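Local structure of activated BY transcription factor SSRB (2WNW) at residues Ser386-Phe398 against Leu407-Cys419. The protein belongs to glycosyl hydrolase family 30 and pairs a TIM-barrel domain with a beta-sandwich domain. Numbering follows the deposited sequence.
Sequences SSSYDNLLEEVGF and LVVYNRDVQERRC
An antiparallel beta hairpin of the beta-sandwich domain pairs Glu394 with Tyr410 and Val396 with Val408 as hydrogen-bonded pairs. Val408 N gives Val396 O a nearly straight bond of 2.9 Å. The pairing runs on past the strand end, where Arg412 N, just past its strand, donates to Leu392 O within the type I turn Asp390-Leu393. In the same turn Asn391 N is hydrogen-bonded to Asp273 of the second subunit.

At that turn Arg417 ties the loop of Asp390 to the loop of Asp413. Its NH1 and NH2 both grip one oxygen, Asp390 OD2, at 2.9 and 3.1 Å. The oxygen lies in the guanidinium plane, but both nitrogens come from the same face of the carboxylate. Bends at chi2 and chi3 of Arg417 (-61° and -58°) bring its guanidinium to this carboxylate. NH2 also bridges to Asp413 OD2, so the one guanidinium links two carboxylates and probably offsets their like charges. Asp390 OD1 accepts from Leu392 N in an Asx turn.

Tyr389 OH accepts a bent bond from Arg417 NH1, from a position tilted out of the guanidinium plane. It donates to Arg418 O at 2.6 Å, nearly in line with that carbonyl. A water accepts from Arg417 NE and Arg418 N. Leu393 packs between its hairpin partner and strand 417-423: CD2 lies 3.8 Å from Asn411 CB and CD1 3.9 Å from Cys419 CB.

On the other face Glu394 and Tyr410 lie side by side. Glu394 OE1 sits at the ring edge, 3.8 Å from Tyr410 CD1. Glu394 OE2 is hydrogen-bonded to His315 of helix 305-322, and its salt bridge to Arg412 NH1 is long.

Helix 305-322 packs against this face, where its His311 bonds to Tyr410 OH. On the face of Leu393 and Glu395, Ile34 of strand 33-37 touches Glu395, and strand 426-432 touches Val409. Strand 33-37 pairs with 417-423, which carries Cys419.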
loop_
_atom_site.group_PDB
_atom_site.type_symbol
_atom_site.label_atom_id
_atom_site.label_comp_id
_atom_site.label_asym_id
_atom_site.label_seq_id
_atom_site.Cartn_x
_atom_site.Cartn_y
_atom_site.Cartn_z
ATOM N N SER A 386 -3.262 1.409 -10.521
ATOM C CA SER A 386 -2.224 0.582 -11.124
ATOM C C SER A 386 -1.738 -0.391 -10.057
ATOM O O SER A 386 -1.956 -0.165 -8.865
ATOM C CB SER A 386 -1.057 1.438 -11.631
ATOM O OG SER A 386 -0.362 2.067 -10.570
ATOM N N SER A 387 -1.114 -1.483 -10.482
ATOM C CA SER A 387 -0.598 -2.469 -9.539
ATOM C C SER A 387 0.685 -3.093 -10.070
ATOM O O SER A 387 0.876 -3.222 -11.284
ATOM C CB SER A 387 -1.641 -3.563 -9.258
ATOM O OG SER A 387 -1.916 -4.355 -10.403
ATOM N N SER A 388 1.562 -3.483 -9.150
ATOM C CA SER A 388 2.837 -4.084 -9.514
ATOM C C SER A 388 2.968 -5.505 -8.994
ATOM O O SER A 388 2.547 -5.812 -7.875
ATOM C CB SER A 388 3.992 -3.248 -8.964
ATOM O OG SER A 388 5.231 -3.896 -9.202
ATOM N N TYR A 389 3.580 -6.362 -9.806
ATOM C CA TYR A 389 3.783 -7.757 -9.446
ATOM C C TYR A 389 4.812 -7.922 -8.328
ATOM O O TYR A 389 4.871 -8.971 -7.683
ATOM C CB TYR A 389 4.238 -8.545 -10.681
ATOM C CG TYR A 389 5.712 -8.415 -11.035
ATOM C CD1 TYR A 389 6.632 -9.387 -10.634
ATOM C CD2 TYR A 389 6.178 -7.349 -11.805
ATOM C CE1 TYR A 389 7.976 -9.308 -10.997
ATOM C CE2 TYR A 389 7.528 -7.258 -12.174
ATOM C CZ TYR A 389 8.416 -8.244 -11.769
ATOM O OH TYR A 389 9.731 -8.187 -12.161
ATOM N N ASP A 390 5.606 -6.879 -8.097
ATOM C CA ASP A 390 6.663 -6.916 -7.085
ATOM C C ASP A 390 6.818 -5.526 -6.463
ATOM O O ASP A 390 7.128 -4.562 -7.161
ATOM C CB ASP A 390 7.980 -7.342 -7.754
ATOM C CG ASP A 390 9.104 -7.609 -6.762
ATOM O OD1 ASP A 390 9.158 -6.952 -5.699
ATOM O OD2 ASP A 390 9.960 -8.471 -7.066
ATOM N N ASN A 391 6.608 -5.433 -5.151
ATOM C CA ASN A 391 6.713 -4.164 -4.432
ATOM C C ASN A 391 8.075 -3.475 -4.515
ATOM O O ASN A 391 8.186 -2.296 -4.176
ATOM C CB ASN A 391 6.341 -4.359 -2.955
ATOM C CG ASN A 391 4.845 -4.284 -2.713
ATOM O OD1 ASN A 391 4.045 -4.300 -3.654
ATOM N ND2 ASN A 391 4.457 -4.207 -1.442
ATOM N N LEU A 392 9.111 -4.197 -4.938
ATOM C CA LEU A 392 10.437 -3.598 -5.063
ATOM C C LEU A 392 10.447 -2.718 -6.306
ATOM O O LEU A 392 11.278 -1.822 -6.443
ATOM C CB LEU A 392 11.525 -4.672 -5.157
ATOM C CG LEU A 392 11.770 -5.497 -3.890
ATOM C CD1 LEU A 392 12.948 -6.429 -4.120
ATOM C CD2 LEU A 392 12.056 -4.576 -2.706
ATOM N N LEU A 393 9.529 -2.998 -7.225
ATOM C CA LEU A 393 9.386 -2.172 -8.418
ATOM C C LEU A 393 8.284 -1.191 -8.031
ATOM O O LEU A 393 7.095 -1.464 -8.201
ATOM C CB LEU A 393 8.968 -3.014 -9.630
ATOM C CG LEU A 393 10.129 -3.719 -10.337
ATOM C CD1 LEU A 393 9.598 -4.680 -11.391
ATOM C CD2 LEU A 393 11.039 -2.671 -10.970
ATOM N N GLU A 394 8.696 -0.063 -7.463
ATOM C CA GLU A 394 7.772 0.970 -7.016
ATOM C C GLU A 394 7.214 1.711 -8.216
ATOM O O GLU A 394 7.945 2.036 -9.149
ATOM C CB GLU A 394 8.496 1.940 -6.076
ATOM C CG GLU A 394 9.028 1.265 -4.810
ATOM C CD GLU A 394 9.692 2.243 -3.854
ATOM O OE1 GLU A 394 9.309 3.429 -3.852
ATOM O OE2 GLU A 394 10.587 1.828 -3.099
ATOM N N GLU A 395 5.917 1.983 -8.192
ATOM C CA GLU A 395 5.294 2.659 -9.316
ATOM C C GLU A 395 4.019 3.408 -8.970
ATOM O O GLU A 395 3.302 3.047 -8.039
ATOM C CB GLU A 395 4.983 1.632 -10.409
ATOM C CG GLU A 395 4.057 0.481 -9.968
ATOM C CD GLU A 395 2.595 0.892 -9.868
ATOM O OE1 GLU A 395 2.172 1.761 -10.658
ATOM O OE2 GLU A 395 1.859 0.337 -9.018
ATOM N N VAL A 396 3.750 4.462 -9.733
ATOM C CA VAL A 396 2.533 5.247 -9.566
ATOM C C VAL A 396 2.256 5.934 -10.897
ATOM O O VAL A 396 3.178 6.412 -11.557
ATOM C CB VAL A 396 2.655 6.296 -8.431
ATOM C CG1 VAL A 396 3.726 7.324 -8.757
ATOM C CG2 VAL A 396 1.302 6.969 -8.202
ATOM N N GLY A 397 0.992 5.954 -11.303
ATOM C CA GLY A 397 0.640 6.573 -12.569
ATOM C C GLY A 397 -0.363 7.695 -12.426
ATOM O O GLY A 397 -1.087 7.771 -11.435
ATOM N N PHE A 398 -0.401 8.563 -13.432
ATOM C CA PHE A 398 -1.301 9.709 -13.448
ATOM C C PHE A 398 -1.906 9.863 -14.837
ATOM O O PHE A 398 -1.394 9.319 -15.813
ATOM C CB PHE A 398 -0.537 11.006 -13.167
ATOM C CG PHE A 398 0.311 10.980 -11.927
ATOM C CD1 PHE A 398 -0.137 11.579 -10.757
ATOM C CD2 PHE A 398 1.585 10.419 -11.949
ATOM C CE1 PHE A 398 0.677 11.632 -9.623
ATOM C CE2 PHE A 398 2.406 10.462 -10.824
ATOM C CZ PHE A 398 1.951 11.074 -9.658
ATOM N N LEU A 407 3.426 7.233 -16.278
ATOM C CA LEU A 407 3.747 6.203 -15.294
ATOM C C LEU A 407 5.189 6.329 -14.819
ATOM O O LEU A 407 6.115 6.354 -15.627
ATOM C CB LEU A 407 3.539 4.802 -15.883
ATOM C CG LEU A 407 3.824 3.659 -14.902
ATOM C CD1 LEU A 407 2.728 3.621 -13.852
ATOM C CD2 LEU A 407 3.886 2.319 -15.635
ATOM N N VAL A 408 5.372 6.408 -13.505
ATOM C CA VAL A 408 6.711 6.498 -12.931
ATOM C C VAL A 408 7.041 5.136 -12.319
ATOM O O VAL A 408 6.242 4.584 -11.564
ATOM C CB VAL A 408 6.784 7.569 -11.814
ATOM C CG1 VAL A 408 8.187 7.611 -11.230
ATOM C CG2 VAL A 408 6.406 8.933 -12.369
ATOM N N VAL A 409 8.203 4.590 -12.666
ATOM C CA VAL A 409 8.629 3.298 -12.138
ATOM C C VAL A 409 10.044 3.445 -11.598
ATOM O O VAL A 409 10.920 3.994 -12.268
ATOM C CB VAL A 409 8.630 2.192 -13.228
ATOM C CG1 VAL A 409 9.057 0.858 -12.612
ATOM C CG2 VAL A 409 7.243 2.064 -13.851
ATOM N N TYR A 410 10.255 2.950 -10.382
ATOM C CA TYR A 410 11.550 3.021 -9.716
ATOM C C TYR A 410 11.926 1.640 -9.181
ATOM O O TYR A 410 11.165 1.025 -8.427
ATOM C CB TYR A 410 11.475 4.037 -8.566
ATOM C CG TYR A 410 12.564 3.900 -7.521
ATOM C CD1 TYR A 410 12.238 3.784 -6.167
ATOM C CD2 TYR A 410 13.911 3.874 -7.880
ATOM C CE1 TYR A 410 13.228 3.642 -5.198
ATOM C CE2 TYR A 410 14.910 3.733 -6.917
ATOM C CZ TYR A 410 14.560 3.616 -5.582
ATOM O OH TYR A 410 15.541 3.467 -4.631
ATOM N N ASN A 411 13.094 1.154 -9.583
ATOM C CA ASN A 411 13.574 -0.154 -9.148
ATOM C C ASN A 411 14.509 -0.017 -7.947
ATOM O O ASN A 411 15.671 0.361 -8.103
ATOM C CB ASN A 411 14.310 -0.851 -10.304
ATOM C CG ASN A 411 14.978 -2.140 -9.870
ATOM O OD1 ASN A 411 14.553 -2.765 -8.899
ATOM N ND2 ASN A 411 16.023 -2.552 -10.593
ATOM N N ARG A 412 14.013 -0.333 -6.750
ATOM C CA ARG A 412 14.848 -0.216 -5.556
ATOM C C ARG A 412 15.705 -1.455 -5.312
ATOM O O ARG A 412 16.529 -1.471 -4.398
ATOM C CB ARG A 412 13.993 0.074 -4.309
ATOM C CG ARG A 412 13.153 -1.092 -3.818
ATOM C CD ARG A 412 12.402 -0.741 -2.537
ATOM N NE ARG A 412 13.304 -0.427 -1.428
ATOM C CZ ARG A 412 12.895 -0.055 -0.217
ATOM N NH1 ARG A 412 11.599 0.050 0.045
ATOM N NH2 ARG A 412 13.779 0.219 0.731
ATOM N N ASP A 413 15.520 -2.487 -6.132
ATOM C CA ASP A 413 16.291 -3.719 -5.991
ATOM C C ASP A 413 17.744 -3.402 -6.338
ATOM O O ASP A 413 18.028 -2.395 -6.993
ATOM C CB ASP A 413 15.755 -4.799 -6.942
ATOM C CG ASP A 413 16.056 -6.219 -6.463
ATOM O OD1 ASP A 413 16.921 -6.395 -5.577
ATOM O OD2 ASP A 413 15.422 -7.164 -6.982
ATOM N N VAL A 414 18.658 -4.262 -5.903
ATOM C CA VAL A 414 20.079 -4.076 -6.171
ATOM C C VAL A 414 20.478 -4.816 -7.444
ATOM O O VAL A 414 21.659 -4.909 -7.778
ATOM C CB VAL A 414 20.937 -4.597 -5.003
ATOM C CG1 VAL A 414 20.656 -3.779 -3.745
ATOM C CG2 VAL A 414 20.640 -6.066 -4.762
ATOM N N GLN A 415 19.481 -5.353 -8.139
ATOM C CA GLN A 415 19.709 -6.076 -9.386
ATOM C C GLN A 415 18.869 -5.443 -10.477
ATOM O O GLN A 415 17.892 -4.748 -10.201
ATOM C CB GLN A 415 19.257 -7.530 -9.278
ATOM C CG GLN A 415 19.899 -8.360 -8.207
ATOM C CD GLN A 415 19.326 -9.760 -8.205
ATOM O OE1 GLN A 415 19.332 -10.439 -9.235
ATOM N NE2 GLN A 415 18.820 -10.200 -7.057
ATOM N N GLU A 416 19.251 -5.700 -11.721
ATOM C CA GLU A 416 18.498 -5.204 -12.858
ATOM C C GLU A 416 17.162 -5.941 -12.782
ATOM O O GLU A 416 17.128 -7.126 -12.457
ATOM C CB GLU A 416 19.228 -5.568 -14.148
ATOM C CG GLU A 416 18.510 -5.171 -15.414
ATOM C CD GLU A 416 19.209 -5.710 -16.651
ATOM O OE1 GLU A 416 19.241 -6.946 -16.825
ATOM O OE2 GLU A 416 19.733 -4.901 -17.439
ATOM N N ARG A 417 16.061 -5.247 -13.058
ATOM C CA ARG A 417 14.746 -5.881 -13.004
ATOM C C ARG A 417 13.923 -5.600 -14.253
ATOM O O ARG A 417 14.129 -4.593 -14.931
ATOM C CB ARG A 417 13.974 -5.413 -11.765
ATOM C CG ARG A 417 14.593 -5.845 -10.432
ATOM C CD ARG A 417 14.651 -7.364 -10.307
ATOM N NE ARG A 417 13.327 -7.970 -10.436
ATOM C CZ ARG A 417 12.436 -8.053 -9.452
ATOM N NH1 ARG A 417 11.256 -8.617 -9.676
ATOM N NH2 ARG A 417 12.728 -7.594 -8.241
ATOM N N ARG A 418 12.994 -6.502 -14.551
ATOM C CA ARG A 418 12.135 -6.362 -15.720
ATOM C C ARG A 418 10.673 -6.273 -15.336
ATOM O O ARG A 418 10.255 -6.777 -14.295
ATOM C CB ARG A 418 12.295 -7.559 -16.653
ATOM C CG ARG A 418 13.641 -7.685 -17.320
ATOM C CD ARG A 418 13.661 -8.965 -18.124
ATOM N NE ARG A 418 13.462 -10.121 -17.254
ATOM C CZ ARG A 418 12.657 -11.143 -17.528
ATOM N NH1 ARG A 418 11.961 -11.162 -18.658
ATOM N NH2 ARG A 418 12.551 -12.148 -16.667
ATOM N N CYS A 419 9.893 -5.638 -16.198
ATOM C CA CYS A 419 8.465 -5.517 -15.975
ATOM C C CYS A 419 7.798 -5.239 -17.304
ATOM O O CYS A 419 8.442 -4.796 -18.256
ATOM C CB CYS A 419 8.157 -4.388 -14.988
ATOM S SG CYS A 419 8.510 -2.721 -15.577
HETATM O O HOH W 1 12.898 -9.027 -13.024
#